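Local coordinates for peptidase M16 domain protein (Alicyclobacillus acidocaldarius subsp. acidocaldarius DSM 446, PDB 4XEA) that is a putative M16-family metallopeptidase that holds a nickel ion at its metal site in the crystal and probably hydrolyses peptide bonds, at residues I59-F62 / L63-M67; E72-V75 / F76-F79; D87-T91 / F92-A96; Q135-H138 / M139-H143; L181-C184 / Y185-Y189. All blocks are in the same frame, centred on the assembly; numbering follows the deposited sequence.

Contact 1. Residues I59-F62 / L63-M67. With NI (nickel (II) ion), chain C; NA (sodium ion), chain B.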
loop_
_atom_site.group_PDB
_atom_site.type_symbol
_atom_site.label_atom_id
_atom_site.label_comp_id
_atom_site.label_asym_id
_atom_site.label_seq_id
_atom_site.Cartn_x
_atom_site.Cartn_y
_atom_site.Cartn_z
ATOM N N ILE A 59 24.192 -13.913 3.817
ATOM C CA ILE A 59 24.520 -13.612 5.205
ATOM C C ILE A 59 23.799 -12.419 5.758
ATOM O O ILE A 59 23.301 -12.523 6.881
ATOM C CB ILE A 59 26.054 -13.549 5.504
ATOM C CG1 ILE A 59 26.627 -14.964 5.341
ATOM C CG2 ILE A 59 26.301 -13.087 6.966
ATOM C CD1 ILE A 59 28.128 -15.089 5.637
ATOM N N ALA A 60 23.721 -11.317 5.006
ATOM C CA ALA A 60 22.969 -10.143 5.453
ATOM C C ALA A 60 21.562 -10.551 5.928
ATOM O O ALA A 60 21.101 -10.152 7.008
ATOM C CB ALA A 60 22.898 -9.062 4.370
ATOM N N HIS A 61 20.920 -11.393 5.131
ATOM C CA HIS A 61 19.522 -11.794 5.369
ATOM C C HIS A 61 19.390 -12.820 6.503
ATOM O O HIS A 61 18.420 -12.798 7.268
ATOM C CB HIS A 61 18.966 -12.324 4.060
ATOM C CG HIS A 61 17.681 -13.038 4.198
ATOM N ND1 HIS A 61 17.615 -14.412 4.286
ATOM C CD2 HIS A 61 16.410 -12.587 4.310
ATOM C CE1 HIS A 61 16.359 -14.780 4.420
ATOM N NE2 HIS A 61 15.607 -13.694 4.416
ATOM N N PHE A 62 20.368 -13.714 6.611
ATOM C CA PHE A 62 20.459 -14.645 7.760
ATOM C C PHE A 62 20.555 -13.852 9.088
ATOM O O PHE A 62 19.826 -14.121 10.063
ATOM C CB PHE A 62 21.676 -15.554 7.557
ATOM C CG PHE A 62 21.596 -16.880 8.272
ATOM C CD1 PHE A 62 21.532 -16.941 9.647
ATOM C CD2 PHE A 62 21.664 -18.070 7.558
ATOM C CE1 PHE A 62 21.484 -18.178 10.302
ATOM C CE2 PHE A 62 21.615 -19.295 8.205
ATOM C CZ PHE A 62 21.525 -19.348 9.568
ATOM N N LEU A 63 21.436 -12.861 9.125
ATOM C CA LEU A 63 21.575 -12.005 10.317
ATOM C C LEU A 63 20.250 -11.279 10.625
ATOM O O LEU A 63 19.849 -11.179 11.787
ATOM C CB LEU A 63 22.709 -10.991 10.156
ATOM C CG LEU A 63 24.136 -11.544 10.124
ATOM C CD1 LEU A 63 25.092 -10.396 9.858
ATOM C CD2 LEU A 63 24.476 -12.273 11.489
ATOM N N GLU A 64 19.545 -10.846 9.577
ATOM C CA GLU A 64 18.248 -10.192 9.772
ATOM C C GLU A 64 17.298 -11.101 10.490
ATOM O O GLU A 64 16.600 -10.667 11.411
ATOM C CB GLU A 64 17.648 -9.719 8.435
ATOM C CG GLU A 64 16.277 -9.022 8.577
ATOM C CD GLU A 64 15.301 -9.464 7.488
ATOM O OE1 GLU A 64 15.629 -9.348 6.298
ATOM O OE2 GLU A 64 14.235 -9.982 7.824
ATOM N N HIS A 65 17.240 -12.362 10.072
ATOM C CA HIS A 65 16.355 -13.296 10.699
ATOM C C HIS A 65 16.730 -13.506 12.174
ATOM O O HIS A 65 15.858 -13.633 13.029
ATOM C CB HIS A 65 16.408 -14.650 9.990
ATOM C CG HIS A 65 15.380 -14.810 8.930
ATOM N ND1 HIS A 65 14.405 -15.783 8.986
ATOM C CD2 HIS A 65 15.156 -14.109 7.792
ATOM C CE1 HIS A 65 13.631 -15.683 7.918
ATOM N NE2 HIS A 65 14.069 -14.681 7.179
ATOM N N LYS A 66 18.028 -13.574 12.443
ATOM C CA LYS A 66 18.520 -13.971 13.758
ATOM C C LYS A 66 18.664 -12.793 14.713
ATOM O O LYS A 66 18.862 -12.981 15.918
ATOM C CB LYS A 66 19.842 -14.737 13.595
ATOM C CG LYS A 66 19.669 -16.216 13.096
ATOM C CD LYS A 66 18.503 -16.992 13.739
ATOM C CE LYS A 66 18.551 -17.102 15.284
ATOM N NZ LYS A 66 17.257 -17.612 15.874
HETATM N N MSE A 67 18.522 -11.582 14.183
HETATM C CA MSE A 67 18.658 -10.378 14.998
HETATM C C MSE A 67 17.605 -10.310 16.093
HETATM O O MSE A 67 17.864 -9.727 17.150
HETATM C CB MSE A 67 18.567 -9.103 14.146
HETATM C CG MSE A 67 19.144 -7.869 14.814
HETATM SE SE MSE A 67 21.072 -8.146 15.227
HETATM C CE MSE A 67 21.646 -8.755 13.469
HETATM NI NI NI C . 13.554 -13.722 5.261
HETATM NA NA NA B . 19.754 -9.040 18.582
HETATM O O HOH W 1 19.969 -11.550 18.270
HETATM O O HOH W 2 18.873 -9.487 20.670
HETATM O O HOH W 3 11.281 -13.320 6.055
#
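His65 meets His61 one turn along helix 59-66, at a shared nickel ion. His65 CB lies 3.5 Å from Phe62 O, and CG is 4.0 Å from His61 O. CD2 sits over one face of the His61 ring, 3.4 Å from His61 NE2. CE1 lies near the nickel without binding it. His65 NE2 binds the metal at 2.2 Å. ND1 is hydrogen-bonded to Glu129 OE1, which helps fix the ring's rotation. CG of His61 is anti to the backbone N (chi1 167°), and this carries its ring out to the same nickel, bound by NE2 at 2.2 Å. The rings form an offset edge-to-face pair with planes at 62°. Phe62 lies alongside Lys66, CE1 being 3.9 Å from Lys66 CG. Replacing Phe62 by alanine would probably open a gap against Leu181 and Ile133. Glu64 OE1 is hydrogen-bonded to Thr90 OG1. Glu136 is also at the nickel. Further along, Met67 O binds a sodium ion, with Phe115 O and Ser118 O. His-Phe-Leu-Glu-His matches the inverted zinc motif HXXEH of M16 peptidases.

Contact 2. Residues E72-V75 / F76-F79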
loop_
_atom_site.group_PDB
_atom_site.type_symbol
_atom_site.label_atom_id
_atom_site.label_comp_id
_atom_site.label_asym_id
_atom_site.label_seq_id
_atom_site.Cartn_x
_atom_site.Cartn_y
_atom_site.Cartn_z
ATOM N N GLU A 72 16.568 -12.754 26.833
ATOM C CA GLU A 72 15.955 -11.880 27.842
ATOM C C GLU A 72 14.826 -10.986 27.291
ATOM O O GLU A 72 14.505 -9.965 27.905
ATOM C CB GLU A 72 17.024 -11.004 28.534
ATOM C CG GLU A 72 18.303 -11.735 29.036
ATOM C CD GLU A 72 18.097 -12.693 30.221
ATOM O OE1 GLU A 72 18.968 -13.569 30.417
ATOM O OE2 GLU A 72 17.096 -12.580 30.968
HETATM N N MSE A 73 14.213 -11.386 26.175
HETATM C CA MSE A 73 13.154 -10.615 25.519
HETATM C C MSE A 73 12.454 -11.462 24.441
HETATM O O MSE A 73 13.133 -12.174 23.672
HETATM C CB MSE A 73 13.748 -9.405 24.767
HETATM C CG MSE A 73 14.090 -8.176 25.593
HETATM SE SE MSE A 73 14.033 -6.555 24.463
HETATM C CE MSE A 73 15.815 -6.594 23.581
ATOM N N ASP A 74 11.117 -11.366 24.392
ATOM C CA ASP A 74 10.341 -11.494 23.126
ATOM C C ASP A 74 10.386 -10.084 22.559
ATOM O O ASP A 74 9.691 -9.176 23.054
ATOM C CB ASP A 74 8.877 -11.935 23.408
ATOM C CG ASP A 74 7.971 -12.000 22.147
ATOM O OD1 ASP A 74 8.273 -11.444 21.069
ATOM O OD2 ASP A 74 6.887 -12.617 22.273
ATOM N N VAL A 75 11.206 -9.893 21.525
ATOM C CA VAL A 75 11.476 -8.558 21.041
ATOM C C VAL A 75 10.221 -7.904 20.497
ATOM O O VAL A 75 9.989 -6.723 20.745
ATOM C CB VAL A 75 12.631 -8.531 20.027
ATOM C CG1 VAL A 75 12.658 -7.202 19.293
ATOM C CG2 VAL A 75 13.968 -8.785 20.758
ATOM N N PHE A 76 9.395 -8.681 19.799
ATOM C CA PHE A 76 8.172 -8.149 19.181
ATOM C C PHE A 76 7.166 -7.711 20.235
ATOM O O PHE A 76 6.493 -6.683 20.065
ATOM C CB PHE A 76 7.522 -9.185 18.239
ATOM C CG PHE A 76 8.328 -9.467 17.007
ATOM C CD1 PHE A 76 8.238 -8.630 15.894
ATOM C CD2 PHE A 76 9.182 -10.562 16.953
ATOM C CE1 PHE A 76 8.992 -8.878 14.743
ATOM C CE2 PHE A 76 9.934 -10.822 15.815
ATOM C CZ PHE A 76 9.844 -9.972 14.704
ATOM N N ALA A 77 7.065 -8.486 21.316
ATOM C CA ALA A 77 6.149 -8.167 22.403
ATOM C C ALA A 77 6.624 -6.969 23.222
ATOM O O ALA A 77 5.810 -6.205 23.715
ATOM C CB ALA A 77 5.935 -9.380 23.307
ATOM N N ARG A 78 7.935 -6.794 23.347
ATOM C CA ARG A 78 8.490 -5.635 24.054
ATOM C C ARG A 78 8.019 -4.323 23.416
ATOM O O ARG A 78 7.602 -3.409 24.121
ATOM C CB ARG A 78 10.034 -5.716 24.104
ATOM C CG ARG A 78 10.773 -4.539 24.812
ATOM C CD ARG A 78 10.288 -4.304 26.242
ATOM N NE ARG A 78 10.427 -5.503 27.070
ATOM C CZ ARG A 78 11.494 -5.802 27.809
ATOM N NH1 ARG A 78 12.542 -4.989 27.862
ATOM N NH2 ARG A 78 11.510 -6.930 28.505
ATOM N N PHE A 79 8.049 -4.244 22.085
ATOM C CA PHE A 79 7.448 -3.113 21.369
ATOM C C PHE A 79 5.934 -3.066 21.503
ATOM O O PHE A 79 5.370 -1.992 21.718
ATOM C CB PHE A 79 7.758 -3.183 19.873
ATOM C CG PHE A 79 9.182 -2.917 19.562
ATOM C CD1 PHE A 79 9.644 -1.629 19.468
ATOM C CD2 PHE A 79 10.054 -3.957 19.395
ATOM C CE1 PHE A 79 10.975 -1.388 19.224
ATOM C CE2 PHE A 79 11.368 -3.733 19.114
ATOM C CZ PHE A 79 11.833 -2.451 19.041
#
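Met73, a selenomethionine here, crosses Arg78 at about a right angle. Its SE is 3.8 Å from Arg78 CG, and its CG lies 3.9 Å above one face of the guanidinium, offset toward the rim. Arg78 is bent at chi2 and chi3 (55° and 57°), which folds the guanidinium back over the selenomethionine. Val75 and Phe79 run differently. They lie side by side and point the same way, with Val75 CG1 in the plane of the Phe79 ring at its edge, 3.7 Å from CE2. Both rest on helix 105-116, Val75 on Phe115 and Phe79 on Thr111. Asp74 turns its carboxylate to the backbone. Asp74 CG is anti to the backbone N (chi1 176°), which brings OD1 round to accept a weak hydrogen bond from Ala77 N at 3.2 Å, and Ala77 CB packs 3.5 Å from Asp74 CG. The carbonyl of Asp74 accepts from Arg78 N at 3.0 Å. Side chain and carbonyl of one residue thus serve the first turn. This is an aspartate N-cap at the start of helix 75-80.

Contact 3. Residues D87-T91 / F92-A96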
loop_
_atom_site.group_PDB
_atom_site.type_symbol
_atom_site.label_atom_id
_atom_site.label_comp_id
_atom_site.label_asym_id
_atom_site.label_seq_id
_atom_site.Cartn_x
_atom_site.Cartn_y
_atom_site.Cartn_z
ATOM N N ASP A 87 9.714 -4.348 12.642
ATOM C CA ASP A 87 9.908 -5.256 11.519
ATOM C C ASP A 87 11.312 -4.997 10.982
ATOM O O ASP A 87 12.066 -4.191 11.557
ATOM C CB ASP A 87 8.789 -5.041 10.498
ATOM C CG ASP A 87 8.533 -6.271 9.602
ATOM O OD1 ASP A 87 9.309 -7.261 9.616
ATOM O OD2 ASP A 87 7.541 -6.220 8.865
ATOM N N ALA A 88 11.699 -5.724 9.944
ATOM C CA ALA A 88 13.005 -5.511 9.332
ATOM C C ALA A 88 12.943 -5.944 7.864
ATOM O O ALA A 88 12.015 -6.611 7.470
ATOM C CB ALA A 88 14.050 -6.278 10.081
ATOM N N TYR A 89 13.940 -5.550 7.086
ATOM C CA TYR A 89 14.168 -6.093 5.768
ATOM C C TYR A 89 15.670 -6.057 5.442
ATOM O O TYR A 89 16.443 -5.314 6.050
ATOM C CB TYR A 89 13.298 -5.373 4.676
ATOM C CG TYR A 89 13.715 -3.918 4.410
ATOM C CD1 TYR A 89 14.827 -3.631 3.626
ATOM C CD2 TYR A 89 13.018 -2.845 4.976
ATOM C CE1 TYR A 89 15.235 -2.307 3.387
ATOM C CE2 TYR A 89 13.411 -1.532 4.749
ATOM C CZ TYR A 89 14.528 -1.269 3.947
ATOM O OH TYR A 89 14.932 0.015 3.715
ATOM N N THR A 90 16.058 -6.900 4.488
ATOM C CA THR A 90 17.381 -6.860 3.867
ATOM C C THR A 90 17.198 -6.532 2.401
ATOM O O THR A 90 16.279 -7.077 1.729
ATOM C CB THR A 90 18.023 -8.226 3.953
ATOM O OG1 THR A 90 17.968 -8.670 5.313
ATOM C CG2 THR A 90 19.468 -8.188 3.468
ATOM N N THR A 91 18.020 -5.616 1.906
ATOM C CA THR A 91 18.047 -5.321 0.466
ATOM C C THR A 91 19.484 -5.460 -0.053
ATOM O O THR A 91 20.348 -6.056 0.614
ATOM C CB THR A 91 17.346 -3.994 0.055
ATOM O OG1 THR A 91 17.276 -3.951 -1.390
ATOM C CG2 THR A 91 18.081 -2.744 0.545
ATOM N N PHE A 92 19.734 -4.973 -1.265
ATOM C CA PHE A 92 21.018 -5.228 -1.918
ATOM C C PHE A 92 22.179 -4.699 -1.121
ATOM O O PHE A 92 23.249 -5.335 -1.057
ATOM C CB PHE A 92 21.017 -4.610 -3.324
ATOM C CG PHE A 92 19.973 -5.182 -4.210
ATOM C CD1 PHE A 92 19.962 -6.556 -4.488
ATOM C CD2 PHE A 92 18.992 -4.390 -4.749
ATOM C CE1 PHE A 92 18.991 -7.117 -5.300
ATOM C CE2 PHE A 92 18.029 -4.964 -5.606
ATOM C CZ PHE A 92 18.037 -6.327 -5.849
ATOM N N ASP A 93 22.015 -3.499 -0.574
ATOM C CA ASP A 93 23.127 -2.769 0.006
ATOM C C ASP A 93 22.894 -2.227 1.415
ATOM O O ASP A 93 23.738 -1.468 1.951
ATOM C CB ASP A 93 23.589 -1.628 -0.934
ATOM C CG ASP A 93 22.487 -0.610 -1.246
ATOM O OD1 ASP A 93 21.361 -0.729 -0.716
ATOM O OD2 ASP A 93 22.741 0.302 -2.057
ATOM N N HIS A 94 21.760 -2.576 2.015
ATOM C CA HIS A 94 21.569 -2.284 3.437
ATOM C C HIS A 94 20.571 -3.259 4.051
ATOM O O HIS A 94 19.824 -3.970 3.339
ATOM C CB HIS A 94 21.172 -0.797 3.674
ATOM C CG HIS A 94 19.782 -0.439 3.225
ATOM N ND1 HIS A 94 19.499 0.038 1.956
ATOM C CD2 HIS A 94 18.596 -0.476 3.883
ATOM C CE1 HIS A 94 18.194 0.275 1.860
ATOM N NE2 HIS A 94 17.630 -0.006 3.024
ATOM N N THR A 95 20.638 -3.348 5.384
ATOM C CA THR A 95 19.677 -4.060 6.207
ATOM C C THR A 95 19.111 -3.051 7.201
ATOM O O THR A 95 19.865 -2.255 7.808
ATOM C CB THR A 95 20.339 -5.229 7.006
ATOM O OG1 THR A 95 21.189 -6.013 6.154
ATOM C CG2 THR A 95 19.280 -6.137 7.619
ATOM N N ALA A 96 17.784 -3.068 7.339
ATOM C CA ALA A 96 17.051 -2.094 8.151
ATOM C C ALA A 96 16.133 -2.758 9.184
ATOM O O ALA A 96 15.457 -3.759 8.878
ATOM C CB ALA A 96 16.216 -1.179 7.262
#
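Tyr89 OH and His94 NE2 are hydrogen-bonded at 2.8 Å, and either could be the donor. Both side chains have CG between the backbone N and the carbonyl carbon (chi1 69° and 71°). The hydroxyl reaches the imidazole in its plane, at its edge. The rings meet rim to rim. His94 ND1 gives a weak bond to Asp93 OD1, so the imidazole is held at both nitrogens. Asp93 OD2 is hydrogen-bonded to Ser310 OG and salt-bridged to Arg380. Thr91 adds a CH-pi contact, its CG2 lying 3.3 Å above one face of the His94 ring. With OG1 anti to the backbone N (chi1 -171°), CG2 falls between the N and the carbonyl carbon and lies over the imidazole. Ala96 CB makes a second CH-pi contact, 4.0 Å from the centroid of the Tyr89 ring. With an alanine at His94, Tyr89 OH would probably lose this partner and Thr91 CG2 the ring face it covers. Thr90 and Thr95 form a non-hydrogen-bonded pair on the other face, with Thr90 OG1 3.7 Å from Thr95 CG2. Their hydroxyls bond elsewhere, to Glu64 and to Tyr39 O. Tyr89 and Ala96 are a hydrogen-bonded pair. Thr91 N reaches His94 O at 2.8 Å and closes the turn. The hairpin of strands 84-90 and 95-101 presents Thr90 and Thr95 to helix 59-66, while Tyr89 and Ala96 touch Met34 of strand 31-37.

Contact 4. Residues Q135-H138 / M139-H143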
loop_
_atom_site.group_PDB
_atom_site.type_symbol
_atom_site.label_atom_id
_atom_site.label_comp_id
_atom_site.label_asym_id
_atom_site.label_seq_id
_atom_site.Cartn_x
_atom_site.Cartn_y
_atom_site.Cartn_z
ATOM N N GLN A 135 13.502 -23.168 2.912
ATOM C CA GLN A 135 12.091 -23.292 2.553
ATOM C C GLN A 135 11.556 -22.020 1.919
ATOM O O GLN A 135 10.873 -22.067 0.898
ATOM C CB GLN A 135 11.260 -23.629 3.796
ATOM C CG GLN A 135 11.310 -25.089 4.159
ATOM C CD GLN A 135 10.507 -25.940 3.202
ATOM O OE1 GLN A 135 9.996 -25.450 2.191
ATOM N NE2 GLN A 135 10.376 -27.225 3.521
ATOM N N GLU A 136 11.849 -20.895 2.565
ATOM C CA GLU A 136 11.522 -19.566 2.048
ATOM C C GLU A 136 12.084 -19.368 0.629
ATOM O O GLU A 136 11.395 -18.829 -0.242
ATOM C CB GLU A 136 12.065 -18.499 3.012
ATOM C CG GLU A 136 11.804 -17.034 2.616
ATOM C CD GLU A 136 13.038 -16.147 2.799
ATOM O OE1 GLU A 136 13.401 -15.446 1.817
ATOM O OE2 GLU A 136 13.638 -16.154 3.908
ATOM N N ILE A 137 13.320 -19.814 0.400
ATOM C CA ILE A 137 13.944 -19.769 -0.929
ATOM C C ILE A 137 13.166 -20.610 -1.959
ATOM O O ILE A 137 12.938 -20.145 -3.062
ATOM C CB ILE A 137 15.419 -20.233 -0.890
ATOM C CG1 ILE A 137 16.286 -19.209 -0.143
ATOM C CG2 ILE A 137 15.972 -20.412 -2.295
ATOM C CD1 ILE A 137 17.679 -19.709 0.183
ATOM N N HIS A 138 12.766 -21.828 -1.604
ATOM C CA HIS A 138 11.954 -22.683 -2.515
ATOM C C HIS A 138 10.625 -22.046 -2.911
ATOM O O HIS A 138 10.245 -22.066 -4.080
ATOM C CB HIS A 138 11.676 -24.060 -1.893
ATOM C CG HIS A 138 12.852 -24.987 -1.924
ATOM N ND1 HIS A 138 13.385 -25.477 -3.099
ATOM C CD2 HIS A 138 13.598 -25.519 -0.925
ATOM C CE1 HIS A 138 14.410 -26.265 -2.822
ATOM N NE2 HIS A 138 14.558 -26.308 -1.510
HETATM N N MSE A 139 9.937 -21.487 -1.921
HETATM C CA MSE A 139 8.644 -20.828 -2.118
HETATM C C MSE A 139 8.784 -19.655 -3.085
HETATM O O MSE A 139 8.020 -19.526 -4.039
HETATM C CB MSE A 139 8.096 -20.317 -0.775
HETATM C CG MSE A 139 6.631 -20.595 -0.539
HETATM SE SE MSE A 139 6.234 -22.496 -0.260
HETATM C CE MSE A 139 7.725 -22.918 0.951
ATOM N N VAL A 140 9.780 -18.813 -2.830
ATOM C CA VAL A 140 10.035 -17.626 -3.643
ATOM C C VAL A 140 10.501 -17.955 -5.079
ATOM O O VAL A 140 10.391 -17.109 -5.967
ATOM C CB VAL A 140 11.042 -16.686 -2.904
ATOM C CG1 VAL A 140 11.547 -15.575 -3.805
ATOM C CG2 VAL A 140 10.385 -16.133 -1.615
ATOM N N ASN A 141 11.022 -19.164 -5.319
ATOM C CA ASN A 141 11.387 -19.580 -6.694
ATOM C C ASN A 141 10.137 -19.991 -7.480
ATOM O O ASN A 141 10.191 -20.108 -8.706
ATOM C CB ASN A 141 12.375 -20.765 -6.715
ATOM C CG ASN A 141 13.753 -20.431 -6.134
ATOM O OD1 ASN A 141 14.169 -19.279 -6.085
ATOM N ND2 ASN A 141 14.465 -21.462 -5.690
ATOM N N ASP A 142 9.038 -20.241 -6.768
ATOM C CA ASP A 142 7.746 -20.538 -7.386
ATOM C C ASP A 142 6.840 -19.318 -7.566
ATOM O O ASP A 142 5.759 -19.444 -8.142
ATOM C CB ASP A 142 6.988 -21.585 -6.558
ATOM C CG ASP A 142 7.559 -22.981 -6.707
ATOM O OD1 ASP A 142 8.519 -23.158 -7.492
ATOM O OD2 ASP A 142 7.033 -23.904 -6.033
ATOM N N HIS A 143 7.254 -18.154 -7.067
ATOM C CA HIS A 143 6.477 -16.931 -7.246
ATOM C C HIS A 143 6.784 -16.334 -8.617
ATOM O O HIS A 143 7.912 -15.937 -8.876
ATOM C CB HIS A 143 6.786 -15.895 -6.157
ATOM C CG HIS A 143 5.804 -14.762 -6.121
ATOM N ND1 HIS A 143 4.537 -14.890 -5.584
ATOM C CD2 HIS A 143 5.891 -13.486 -6.571
ATOM C CE1 HIS A 143 3.890 -13.743 -5.698
ATOM N NE2 HIS A 143 4.688 -12.874 -6.297
#
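Met139, a selenomethionine here, folds back along helix 123-141 onto Gln135. Bends at chi2 and chi3 (69° and 44°) bring its CE to 3.3 Å from Gln135 O and 3.6 Å from Gln135 OE1. The same carbonyl accepts from Met139 N at 3.0 Å. One residue on, Val140 N bonds to Glu136 O at 3.1 Å, and Val140 CG2 packs against that oxygen. Ile137 and Asn141 lie side by side, with Ile137 CG2 3.9 Å from Asn141 ND2. Here Asn141 N bonds weakly to both Ile137 O and His138 O, and Asp142 N weakly to His138 O. Outside this shell, Asn141 O takes a hydrogen bond from Arg147 NH1. Ile137 packs on Val173 of helix 170-175 and on Ala167. Glu136 CB points away from residues 139-143, and its side chain touches His61 and His65 of helix 59-66. Its CG is anti to the backbone N (chi1 -180°), the chain turns off the straight line at chi2, and OE2 comes to 2.8 Å from the nickel. The bond from Val140 N to Glu136 O probably helps to fix the backbone from which this side chain leaves. Glu136 is consistent with the downstream glutamate ligand that follows the HXXEH motif in M16 peptidases.

Contact 5. Residues L181-C184 / Y185-Y189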
loop_
_atom_site.group_PDB
_atom_site.type_symbol
_atom_site.label_atom_id
_atom_site.label_comp_id
_atom_site.label_asym_id
_atom_site.label_seq_id
_atom_site.Cartn_x
_atom_site.Cartn_y
_atom_site.Cartn_z
ATOM N N LEU A 181 28.917 -15.856 10.268
ATOM C CA LEU A 181 27.852 -14.952 10.664
ATOM C C LEU A 181 28.389 -13.953 11.679
ATOM O O LEU A 181 28.082 -12.763 11.613
ATOM C CB LEU A 181 26.668 -15.725 11.267
ATOM C CG LEU A 181 25.737 -16.487 10.334
ATOM C CD1 LEU A 181 24.821 -17.492 11.124
ATOM C CD2 LEU A 181 24.894 -15.501 9.491
ATOM N N LEU A 182 29.178 -14.456 12.626
ATOM C CA LEU A 182 29.716 -13.630 13.695
ATOM C C LEU A 182 30.735 -12.625 13.140
ATOM O O LEU A 182 30.764 -11.461 13.563
ATOM C CB LEU A 182 30.349 -14.487 14.806
ATOM C CG LEU A 182 29.390 -15.222 15.758
ATOM C CD1 LEU A 182 30.143 -15.832 16.922
ATOM C CD2 LEU A 182 28.296 -14.298 16.267
ATOM N N LEU A 183 31.529 -13.061 12.175
ATOM C CA LEU A 183 32.497 -12.168 11.532
ATOM C C LEU A 183 31.753 -11.023 10.847
ATOM O O LEU A 183 32.072 -9.853 11.054
ATOM C CB LEU A 183 33.319 -12.919 10.505
ATOM C CG LEU A 183 34.089 -11.982 9.560
ATOM C CD1 LEU A 183 35.282 -11.363 10.316
ATOM C CD2 LEU A 183 34.534 -12.746 8.353
ATOM N N CYS A 184 30.741 -11.360 10.045
ATOM C CA CYS A 184 29.995 -10.336 9.332
ATOM C C CYS A 184 29.271 -9.428 10.285
ATOM O O CYS A 184 29.257 -8.232 10.063
ATOM C CB CYS A 184 29.053 -10.938 8.292
ATOM S SG CYS A 184 29.960 -11.755 7.029
ATOM N N TYR A 185 28.722 -9.966 11.373
ATOM C CA TYR A 185 28.032 -9.129 12.342
ATOM C C TYR A 185 29.030 -8.174 13.020
ATOM O O TYR A 185 28.747 -6.986 13.160
ATOM C CB TYR A 185 27.294 -9.964 13.415
ATOM C CG TYR A 185 26.648 -9.119 14.485
ATOM C CD1 TYR A 185 27.243 -8.956 15.747
ATOM C CD2 TYR A 185 25.442 -8.482 14.248
ATOM C CE1 TYR A 185 26.658 -8.170 16.701
ATOM C CE2 TYR A 185 24.862 -7.694 15.189
ATOM C CZ TYR A 185 25.453 -7.542 16.408
ATOM O OH TYR A 185 24.838 -6.762 17.328
ATOM N N ASP A 186 30.184 -8.693 13.433
ATOM C CA ASP A 186 31.174 -7.853 14.101
ATOM C C ASP A 186 31.702 -6.788 13.136
ATOM O O ASP A 186 31.928 -5.656 13.542
ATOM C CB ASP A 186 32.337 -8.671 14.733
ATOM C CG ASP A 186 31.946 -9.378 16.034
ATOM O OD1 ASP A 186 30.884 -9.084 16.684
ATOM O OD2 ASP A 186 32.753 -10.254 16.439
ATOM N N THR A 187 31.838 -7.123 11.856
ATOM C CA THR A 187 32.400 -6.198 10.882
ATOM C C THR A 187 31.416 -5.086 10.508
ATOM O O THR A 187 31.816 -3.921 10.409
ATOM C CB THR A 187 32.822 -6.934 9.614
ATOM O OG1 THR A 187 33.793 -7.932 9.947
ATOM C CG2 THR A 187 33.410 -5.979 8.542
ATOM N N PHE A 188 30.149 -5.446 10.289
ATOM C CA PHE A 188 29.196 -4.541 9.651
ATOM C C PHE A 188 28.201 -3.912 10.580
ATOM O O PHE A 188 27.574 -2.940 10.213
ATOM C CB PHE A 188 28.452 -5.261 8.515
ATOM C CG PHE A 188 29.318 -5.550 7.320
ATOM C CD1 PHE A 188 29.812 -6.824 7.101
ATOM C CD2 PHE A 188 29.654 -4.543 6.423
ATOM C CE1 PHE A 188 30.632 -7.111 6.002
ATOM C CE2 PHE A 188 30.438 -4.814 5.300
ATOM C CZ PHE A 188 30.929 -6.102 5.078
ATOM N N TYR A 189 28.057 -4.448 11.787
ATOM C CA TYR A 189 27.081 -3.918 12.730
ATOM C C TYR A 189 27.705 -3.009 13.766
ATOM O O TYR A 189 27.082 -2.695 14.759
ATOM C CB TYR A 189 26.308 -5.050 13.380
ATOM C CG TYR A 189 25.141 -5.508 12.545
ATOM C CD1 TYR A 189 25.344 -6.273 11.395
ATOM C CD2 TYR A 189 23.826 -5.177 12.903
ATOM C CE1 TYR A 189 24.276 -6.699 10.601
ATOM C CE2 TYR A 189 22.753 -5.613 12.132
ATOM C CZ TYR A 189 22.989 -6.357 10.961
ATOM O OH TYR A 189 21.945 -6.821 10.197
#
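Helix 178-188 packs beside the metal-binding helix, and in its last turns Leu183 pairs with Thr187 and Cys184 with Phe188. Thr187 OG1 donates to Leu183 O at 2.8 Å, from 42° above the carbonyl plane. The hydroxyl is beside the backbone N of its own residue (chi1 -59°), which turns it back along the helix. Thr187 N reaches the same oxygen at 2.9 Å, so this carbonyl accepts two bonds from one residue. Leu183 lies alongside Thr187 and points the same way, with CD1 3.8 Å from OG1. Cys184 O accepts from Phe188 N at 2.9 Å. That oxygen also sits at the edge of the Phe188 ring, near its plane and 3.3 Å from CD1. The ring itself stacks on Tyr39 and meets Phe46 edge-to-face. Tyr189 CB lies over one face of the Tyr185 ring, 3.5 Å above it. Both phenols find partners beyond the helix, Tyr185 OH at Val116 O and Tyr189 OH at Tyr97 OH. Leu181 faces Ile59, Phe62 and Leu63. The buried hydroxyl of Thr187 is thus satisfied by its own helix, while the tyrosines carry their polar ends to other parts of the fold.

How the contacts relate
Every contact is local and joins neighbouring turns or strands. They follow in series along the chain; none nests or crosses. Contact 1 lies on helix 59-66. Contact 2 starts the next helix, 75-80, about 5 Å from contact 1 at the nearest atoms. Contact 3 closes a hairpin with strand 95-101 whose strand 84-90 is an outermost strand of the six-stranded sheet. It touches contact 1 through Glu64 and Thr90. Contact 4, on helix 123-141, brings Glu136 back to the nickel beside His61 and His65. Contact 5, on helix 178-188, packs on contact 1 through Leu181 and Cys184 and touches contact 3 through Tyr189. Helix 59-66 therefore meets three of the others.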